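Local atomic coordinates of hypothetical protein (Giardia lamblia, PDB entry 3I3F), a protein that is of unknown function but belongs to the YjgF-like (endoribonuclease L-PSP) family, assembles as a trimer and probably binds small carboxylic acids between its subunits. Residues Q60-F65 with G128-V133. Residues are numbered along the deposited sequence; the frame is centred on the assembly and turned at random.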
ATOM      1  N   GLN A  60     -14.572   2.619 -16.794  1.00 11.35           N
ATOM      2  CA  GLN A  60     -13.423   1.954 -16.171  1.00 10.91           C
ATOM      3  C   GLN A  60     -13.637   1.774 -14.670  1.00 10.79           C
ATOM      4  O   GLN A  60     -13.290   0.732 -14.116  1.00 10.55           O
ATOM      5  CB  GLN A  60     -12.120   2.715 -16.427  1.00 10.88           C
ATOM      6  CG  GLN A  60     -11.588   2.548 -17.841  1.00 10.66           C
ATOM      7  CD  GLN A  60     -10.190   3.115 -18.029  1.00 10.85           C
ATOM      8  OE1 GLN A  60      -9.408   3.212 -17.081  1.00 10.53           O
ATOM      9  NE2 GLN A  60      -9.865   3.481 -19.264  1.00 11.32           N
ATOM     10  N   THR A  61     -14.219   2.781 -14.021  1.00 10.43           N
ATOM     11  CA  THR A  61     -14.490   2.716 -12.587  1.00 10.39           C
ATOM     12  C   THR A  61     -15.508   1.625 -12.262  1.00 10.52           C
ATOM     13  O   THR A  61     -15.290   0.825 -11.352  1.00 10.41           O
ATOM     14  CB  THR A  61     -14.977   4.074 -12.044  1.00 10.37           C
ATOM     15  OG1 THR A  61     -13.949   5.054 -12.235  1.00 10.29           O
ATOM     16  CG2 THR A  61     -15.314   3.981 -10.560  1.00 10.46           C
ATOM     17  N   ARG A  62     -16.607   1.577 -13.012  1.00 10.58           N
ATOM     18  CA  ARG A  62     -17.637   0.564 -12.792  0.50 10.70           C
ATOM     19  C   ARG A  62     -17.083  -0.846 -13.009  1.00 10.62           C
ATOM     20  O   ARG A  62     -17.361  -1.756 -12.232  1.00 10.62           O
ATOM     21  CB  ARG A  62     -18.843   0.806 -13.706  0.50 10.86           C
ATOM     22  CG  ARG A  62     -19.642   2.054 -13.356  0.50 11.51           C
ATOM     23  CD  ARG A  62     -20.828   2.241 -14.292  0.50 12.19           C
ATOM     24  NE  ARG A  62     -21.596   3.445 -13.982  0.50 13.05           N
ATOM     25  CZ  ARG A  62     -22.524   3.517 -13.031  0.50 13.81           C
ATOM     26  NH1 ARG A  62     -22.800   2.452 -12.291  0.50 14.29           N
ATOM     27  NH2 ARG A  62     -23.176   4.653 -12.819  0.50 14.16           N
ATOM     28  N   GLN A  63     -16.295  -1.018 -14.068  1.00 10.33           N
ATOM     29  CA  GLN A  63     -15.694  -2.317 -14.370  1.00 10.19           C
ATOM     30  C   GLN A  63     -14.686  -2.738 -13.294  1.00  9.95           C
ATOM     31  O   GLN A  63     -14.630  -3.910 -12.924  1.00  9.78           O
ATOM     32  CB  GLN A  63     -15.028  -2.299 -15.749  1.00 10.34           C
ATOM     33  CG  GLN A  63     -14.476  -3.650 -16.198  1.00 10.92           C
ATOM     34  CD  GLN A  63     -15.568  -4.677 -16.420  1.00 12.23           C
ATOM     35  OE1 GLN A  63     -16.456  -4.478 -17.248  1.00 13.49           O
ATOM     36  NE2 GLN A  63     -15.508  -5.781 -15.684  1.00 13.06           N
ATOM     37  N   THR A  64     -13.904  -1.782 -12.798  1.00  9.72           N
ATOM     38  CA  THR A  64     -12.924  -2.057 -11.747  1.00  9.67           C
ATOM     39  C   THR A  64     -13.586  -2.620 -10.492  1.00  9.85           C
ATOM     40  O   THR A  64     -13.135  -3.628  -9.949  1.00  9.41           O
ATOM     41  CB  THR A  64     -12.117  -0.793 -11.382  1.00  9.61           C
ATOM     42  OG1 THR A  64     -11.348  -0.376 -12.514  1.00  9.58           O
ATOM     43  CG2 THR A  64     -11.175  -1.065 -10.213  1.00  9.56           C
ATOM     44  N   PHE A  65     -14.661  -1.983 -10.040  1.00  9.99           N
ATOM     45  CA  PHE A  65     -15.330  -2.443  -8.828  1.00 10.23           C
ATOM     46  C   PHE A  65     -16.170  -3.699  -9.047  1.00 10.31           C
ATOM     47  O   PHE A  65     -16.357  -4.479  -8.117  1.00 10.42           O
ATOM     48  CB  PHE A  65     -16.127  -1.311  -8.176  1.00 10.36           C
ATOM     49  CG  PHE A  65     -15.254  -0.327  -7.453  1.00 10.65           C
ATOM     50  CD1 PHE A  65     -14.629  -0.689  -6.265  1.00 11.18           C
ATOM     51  CD2 PHE A  65     -15.012   0.934  -7.976  1.00 11.25           C
ATOM     52  CE1 PHE A  65     -13.802   0.198  -5.599  1.00 11.36           C
ATOM     53  CE2 PHE A  65     -14.185   1.830  -7.310  1.00 11.56           C
ATOM     54  CZ  PHE A  65     -13.575   1.456  -6.123  1.00 11.73           C
ATOM     55  N   GLY A 128      -3.371   3.821 -21.059  1.00 15.92           N
ATOM     56  CA  GLY A 128      -4.832   3.795 -21.186  1.00 15.39           C
ATOM     57  C   GLY A 128      -5.614   3.784 -19.882  1.00 14.86           C
ATOM     58  O   GLY A 128      -6.809   4.094 -19.875  1.00 14.86           O
ATOM     59  N   LEU A 129      -4.954   3.434 -18.779  1.00 14.32           N
ATOM     60  CA  LEU A 129      -5.625   3.306 -17.487  1.00 13.80           C
ATOM     61  C   LEU A 129      -5.886   4.674 -16.865  1.00 13.22           C
ATOM     62  O   LEU A 129      -4.969   5.487 -16.732  1.00 13.24           O
ATOM     63  CB  LEU A 129      -4.783   2.463 -16.523  1.00 13.89           C
ATOM     64  CG  LEU A 129      -4.443   1.038 -16.961  1.00 14.29           C
ATOM     65  CD1 LEU A 129      -3.599   0.350 -15.896  1.00 14.86           C
ATOM     66  CD2 LEU A 129      -5.703   0.239 -17.243  1.00 14.95           C
ATOM     67  N   LEU A 130      -7.141   4.917 -16.488  1.00 12.55           N
ATOM     68  CA  LEU A 130      -7.540   6.170 -15.843  1.00 12.19           C
ATOM     69  C   LEU A 130      -7.671   6.017 -14.329  1.00 11.86           C
ATOM     70  O   LEU A 130      -7.604   7.003 -13.594  1.00 11.50           O
ATOM     71  CB  LEU A 130      -8.868   6.660 -16.424  1.00 12.28           C
ATOM     72  CG  LEU A 130      -8.873   6.896 -17.937  1.00 12.59           C
ATOM     73  CD1 LEU A 130     -10.276   7.228 -18.420  1.00 13.12           C
ATOM     74  CD2 LEU A 130      -7.897   8.000 -18.320  1.00 13.11           C
ATOM     75  N   VAL A 131      -7.871   4.780 -13.878  1.00 11.61           N
ATOM     76  CA  VAL A 131      -8.018   4.470 -12.463  1.00 11.60           C
ATOM     77  C   VAL A 131      -7.492   3.064 -12.196  1.00 11.33           C
ATOM     78  O   VAL A 131      -7.573   2.181 -13.056  1.00 11.02           O
ATOM     79  CB  VAL A 131      -9.501   4.570 -12.013  1.00 11.58           C
ATOM     80  CG1 VAL A 131     -10.389   3.671 -12.868  1.00 11.87           C
ATOM     81  CG2 VAL A 131      -9.647   4.223 -10.534  1.00 12.53           C
ATOM     82  N   GLU A 132      -6.933   2.871 -11.009  1.00 11.15           N
ATOM     83  CA  GLU A 132      -6.508   1.553 -10.564  1.00 11.35           C
ATOM     84  C   GLU A 132      -6.726   1.457  -9.064  1.00 11.04           C
ATOM     85  O   GLU A 132      -6.381   2.379  -8.324  1.00 11.49           O
ATOM     86  CB  GLU A 132      -5.038   1.313 -10.905  1.00 11.51           C
ATOM     87  CG  GLU A 132      -4.560  -0.094 -10.563  1.00 12.59           C
ATOM     88  CD  GLU A 132      -3.188  -0.423 -11.114  1.00 14.13           C
ATOM     89  OE1 GLU A 132      -2.634   0.380 -11.898  1.00 15.20           O
ATOM     90  OE2 GLU A 132      -2.665  -1.502 -10.759  1.00 15.40           O
ATOM     91  N   VAL A 133      -7.317   0.352  -8.626  1.00 10.51           N
ATOM     92  CA  VAL A 133      -7.571   0.121  -7.209  1.00 10.41           C
ATOM     93  C   VAL A 133      -6.671  -1.015  -6.744  1.00 10.17           C
ATOM     94  O   VAL A 133      -6.692  -2.110  -7.314  1.00 10.13           O
ATOM     95  CB  VAL A 133      -9.052  -0.198  -6.946  1.00 10.36           C
ATOM     96  CG1 VAL A 133      -9.282  -0.515  -5.476  1.00 10.59           C
ATOM     97  CG2 VAL A 133      -9.921   0.975  -7.381  1.00 11.11           C
TER
HETATM   98  O   HOH W   1      -8.826   1.183 -15.243  1.00 11.87           O
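In this YjgF-like fold, where two helices pack on one side of a mixed sheet, Gln60 of helix 56-74 reaches across to the loop that leads into strand 131-139, and Thr64 and Phe65 settle on the strand itself. The helix runs nearly parallel to the strand, at 17° and with 8.7 Å between the axes of the two short segments. Gln60 carries the polar half of the contact. Its chain is extended beyond CG (chi2 -171°), which brings the amide alongside the loop backbone, where it grips two groups at once. OE1 accepts from Leu130 N at 2.9 Å in an almost straight bond (167°), the donor tilted slightly from the carbonyl plane. NE2 gives a hydrogen to Gly128 O, 3.2 Å away and close to the plane of the amide; it also bonds His54 O, so both ends of this buried amide are engaged and its rotation is fixed. A water donates to Gln60 OE1 and to Val131 O. Leu130, its side chain crossing that of Gln60 at about a right angle, lays CG and CD1 against NE2.

Farther along, the contact becomes mostly apolar. Val131 CG1 lies against Gln60 CB and against Thr61 OG1, whose hydrogen bond goes back to Leu57 O in its own helix, while Phe101 of helix 95-108 touches both Thr61 and Val131. Glu132, its CB pointing away from the helix, lines the pentanoic acid pocket and packs on Cys119 of a neighbouring subunit. Thr64 OG1 turns back to Gln60 O (2.8 Å), approaching from the face of that carbonyl opposite to Thr64 N. This leaves the methyl to meet the strand: Val133 CG2 sits 3.7 Å from Thr64 CG2 and 3.9 Å from Phe65 CZ.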